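Local coordinates for protein actinorhodin polyketide putative beta-ketoacyl synthase 2 (PDB 1TQY) that is the chain length factor of actinorhodin biosynthesis, a beta-ketoacyl synthase relative that probably works with a partner ketosynthase to build the polyketide chain, at residues 204-214 and 229-237. Numbering follows the deposited sequence.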
loop_
_atom_site.group_PDB
_atom_site.type_symbol
_atom_site.label_atom_id
_atom_site.label_comp_id
_atom_site.label_asym_id
_atom_site.label_seq_id
_atom_site.Cartn_x
_atom_site.Cartn_y
_atom_site.Cartn_z
ATOM N N TRP B 204 16.049 -13.326 2.883
ATOM C CA TRP B 204 17.412 -12.926 3.224
ATOM C C TRP B 204 18.247 -12.590 1.983
ATOM O O TRP B 204 18.880 -11.527 1.891
ATOM C CB TRP B 204 18.099 -14.054 3.997
ATOM C CG TRP B 204 19.412 -13.639 4.594
ATOM C CD1 TRP B 204 20.653 -14.101 4.260
ATOM C CD2 TRP B 204 19.608 -12.633 5.594
ATOM N NE1 TRP B 204 21.616 -13.437 4.989
ATOM C CE2 TRP B 204 21.002 -12.531 5.816
ATOM C CE3 TRP B 204 18.741 -11.804 6.324
ATOM C CZ2 TRP B 204 21.551 -11.634 6.735
ATOM C CZ3 TRP B 204 19.292 -10.911 7.241
ATOM C CH2 TRP B 204 20.687 -10.837 7.434
ATOM N N VAL B 205 18.233 -13.516 1.036
ATOM C CA VAL B 205 18.958 -13.391 -0.211
ATOM C C VAL B 205 18.411 -12.186 -0.986
ATOM O O VAL B 205 19.162 -11.465 -1.642
ATOM C CB VAL B 205 18.831 -14.775 -0.973
ATOM C CG1 VAL B 205 18.229 -14.625 -2.349
ATOM C CG2 VAL B 205 20.170 -15.464 -1.006
ATOM N N SER B 206 17.103 -11.959 -0.873
ATOM C CA SER B 206 16.443 -10.839 -1.542
ATOM C C SER B 206 16.990 -9.517 -0.986
ATOM O O SER B 206 17.306 -8.593 -1.740
ATOM C CB SER B 206 14.921 -10.926 -1.330
ATOM O OG SER B 206 14.367 -12.017 -2.073
ATOM N N GLN B 207 17.124 -9.441 0.338
ATOM C CA GLN B 207 17.645 -8.243 0.981
ATOM C C GLN B 207 19.095 -8.041 0.575
ATOM O O GLN B 207 19.532 -6.913 0.321
ATOM C CB GLN B 207 17.502 -8.361 2.509
ATOM C CG GLN B 207 16.041 -8.408 2.956
ATOM C CD GLN B 207 15.852 -8.574 4.457
ATOM O OE1 GLN B 207 16.082 -7.655 5.242
ATOM N NE2 GLN B 207 15.434 -9.767 4.859
ATOM N N ILE B 208 19.840 -9.134 0.487
ATOM C CA ILE B 208 21.236 -9.025 0.073
ATOM C C ILE B 208 21.311 -8.418 -1.335
ATOM O O ILE B 208 22.265 -7.714 -1.656
ATOM C CB ILE B 208 21.947 -10.394 0.087
ATOM C CG1 ILE B 208 22.156 -10.851 1.544
ATOM C CG2 ILE B 208 23.307 -10.284 -0.607
ATOM C CD1 ILE B 208 23.033 -12.083 1.666
ATOM N N ALA B 209 20.308 -8.700 -2.170
ATOM C CA ALA B 209 20.285 -8.158 -3.529
ATOM C C ALA B 209 20.193 -6.630 -3.515
ATOM O O ALA B 209 20.436 -5.982 -4.528
ATOM C CB ALA B 209 19.108 -8.742 -4.334
ATOM N N SER B 210 19.829 -6.052 -2.375
ATOM C CA SER B 210 19.741 -4.595 -2.275
ATOM C C SER B 210 21.096 -4.006 -2.597
ATOM O O SER B 210 21.204 -2.900 -3.121
ATOM C CB SER B 210 19.382 -4.171 -0.860
ATOM O OG SER B 210 20.419 -4.524 0.042
ATOM N N GLY B 211 22.135 -4.758 -2.251
ATOM C CA GLY B 211 23.495 -4.309 -2.472
ATOM C C GLY B 211 23.899 -3.385 -1.341
ATOM O O GLY B 211 24.965 -2.782 -1.377
ATOM N N ARG B 212 23.068 -3.301 -0.310
ATOM C CA ARG B 212 23.366 -2.398 0.802
ATOM C C ARG B 212 23.459 -3.026 2.185
ATOM O O ARG B 212 23.544 -2.329 3.199
ATOM C CB ARG B 212 22.329 -1.272 0.807
ATOM C CG ARG B 212 22.479 -0.313 -0.377
ATOM C CD ARG B 212 21.292 0.639 -0.525
ATOM N NE ARG B 212 21.475 1.585 -1.641
ATOM C CZ ARG B 212 20.541 2.435 -2.071
ATOM N NH1 ARG B 212 19.348 2.472 -1.488
ATOM N NH2 ARG B 212 20.800 3.242 -3.085
ATOM N N ILE B 213 23.473 -4.349 2.229
ATOM C CA ILE B 213 23.530 -5.045 3.502
ATOM C C ILE B 213 24.949 -5.325 3.987
ATOM O O ILE B 213 25.790 -5.810 3.235
ATOM C CB ILE B 213 22.712 -6.324 3.394
ATOM C CG1 ILE B 213 21.243 -5.911 3.217
ATOM C CG2 ILE B 213 22.880 -7.195 4.619
ATOM C CD1 ILE B 213 20.286 -7.039 3.292
ATOM N N SER B 214 25.214 -4.992 5.248
ATOM C CA SER B 214 26.528 -5.205 5.826
ATOM C C SER B 214 26.923 -6.668 5.866
ATOM O O SER B 214 26.113 -7.534 6.206
ATOM C CB SER B 214 26.594 -4.644 7.247
ATOM O OG SER B 214 27.787 -5.067 7.880
ATOM N N ARG B 229 33.490 4.189 9.057
ATOM C CA ARG B 229 33.574 2.771 8.717
ATOM C C ARG B 229 32.230 2.189 8.223
ATOM O O ARG B 229 32.104 0.978 8.053
ATOM C CB ARG B 229 34.075 1.952 9.918
ATOM C CG ARG B 229 35.510 2.262 10.374
ATOM C CD ARG B 229 36.546 1.988 9.278
ATOM N NE ARG B 229 37.913 2.276 9.718
ATOM C CZ ARG B 229 38.576 1.575 10.637
ATOM N NH1 ARG B 229 37.997 0.533 11.218
ATOM N NH2 ARG B 229 39.818 1.915 10.976
ATOM N N ALA B 230 31.232 3.045 8.001
ATOM C CA ALA B 230 29.928 2.584 7.517
ATOM C C ALA B 230 30.131 1.635 6.342
ATOM O O ALA B 230 30.855 1.957 5.402
ATOM C CB ALA B 230 29.079 3.773 7.073
ATOM N N ALA B 231 29.496 0.470 6.386
ATOM C CA ALA B 231 29.640 -0.489 5.306
ATOM C C ALA B 231 28.353 -1.259 5.028
ATOM O O ALA B 231 28.392 -2.439 4.694
ATOM C CB ALA B 231 30.776 -1.463 5.623
ATOM N N GLY B 232 27.215 -0.584 5.153
ATOM C CA GLY B 232 25.945 -1.238 4.899
ATOM C C GLY B 232 25.085 -1.304 6.142
ATOM O O GLY B 232 25.589 -1.160 7.254
ATOM N N TYR B 233 23.784 -1.519 5.972
ATOM C CA TYR B 233 22.903 -1.593 7.121
ATOM C C TYR B 233 22.664 -3.047 7.491
ATOM O O TYR B 233 22.888 -3.950 6.680
ATOM C CB TYR B 233 21.567 -0.890 6.822
ATOM C CG TYR B 233 20.636 -1.638 5.890
ATOM C CD1 TYR B 233 19.710 -2.564 6.386
ATOM C CD2 TYR B 233 20.668 -1.406 4.510
ATOM C CE1 TYR B 233 18.835 -3.234 5.527
ATOM C CE2 TYR B 233 19.803 -2.071 3.645
ATOM C CZ TYR B 233 18.885 -2.984 4.160
ATOM O OH TYR B 233 18.014 -3.625 3.309
ATOM N N VAL B 234 22.245 -3.269 8.732
ATOM C CA VAL B 234 21.924 -4.611 9.202
ATOM C C VAL B 234 20.393 -4.706 9.204
ATOM O O VAL B 234 19.725 -3.840 9.759
ATOM C CB VAL B 234 22.459 -4.854 10.644
ATOM C CG1 VAL B 234 21.918 -6.183 11.175
ATOM C CG2 VAL B 234 24.004 -4.907 10.631
ATOM N N PRO B 235 19.820 -5.733 8.552
ATOM C CA PRO B 235 18.358 -5.912 8.502
ATOM C C PRO B 235 17.849 -6.287 9.896
ATOM O O PRO B 235 18.598 -6.821 10.716
ATOM C CB PRO B 235 18.175 -7.094 7.553
ATOM C CG PRO B 235 19.454 -7.155 6.790
ATOM C CD PRO B 235 20.502 -6.780 7.777
ATOM N N GLY B 236 16.576 -6.026 10.159
ATOM C CA GLY B 236 15.998 -6.392 11.442
ATOM C C GLY B 236 14.544 -6.766 11.222
ATOM O O GLY B 236 14.041 -6.603 10.114
ATOM N N GLU B 237 13.870 -7.283 12.244
ATOM C CA GLU B 237 12.452 -7.629 12.122
ATOM C C GLU B 237 11.761 -6.936 13.276
ATOM O O GLU B 237 12.355 -6.754 14.338
ATOM C CB GLU B 237 12.230 -9.148 12.218
ATOM C CG GLU B 237 12.383 -9.715 13.623
ATOM C CD GLU B 237 12.143 -11.231 13.700
ATOM O OE1 GLU B 237 11.470 -11.794 12.803
ATOM O OE2 GLU B 237 12.613 -11.854 14.677
#
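Pro235 packs against three side chains that come off helix 201-208 and the turn after it. Its CG lies 3.6 Å from Ile213 CD1 and 3.8 Å from Trp204 CZ3. Its CB comes within 3.2 Å of Gln207 OE1. The Trp204 and Ile213 side chains each meet the proline at about a right angle. Tyr233 adds its ring to this buried side. With chi1 at 74°, its CG sits between the backbone N and the carbonyl carbon, which turns the ring back over Ile213. Ile213 CG1 lies over one ring face, 4.3 Å from the centroid, in a CH-pi contact. Gln207 OE1 and Tyr233 OH both hydrogen-bond to Tyr342 OH, so the buried polar ends share one partner.

Two backbone bonds fix the register around Ile213. Tyr233 N donates to Arg212 O at 2.9 Å, and Ser214 N donates to Tyr233 O, nearly straight at 170°. Gly232 CA lies 3.1 Å from Arg212 O.

The Arg212 and Ala231 end is looser. Arg212 brings CB to 3.9 Å from Tyr233 CE2, but its extended chain leads away. Exposed Ala231 meets Ser214 through its backbone.

Ser210 OG accepts from Arg212 N, an ST turn. A single parallel-type bridge between Ile213 and Tyr233, together with the side-chain packing, ties the loop before strand 238-246 to the end of 204-214 in the thiolase-like ketosynthase fold.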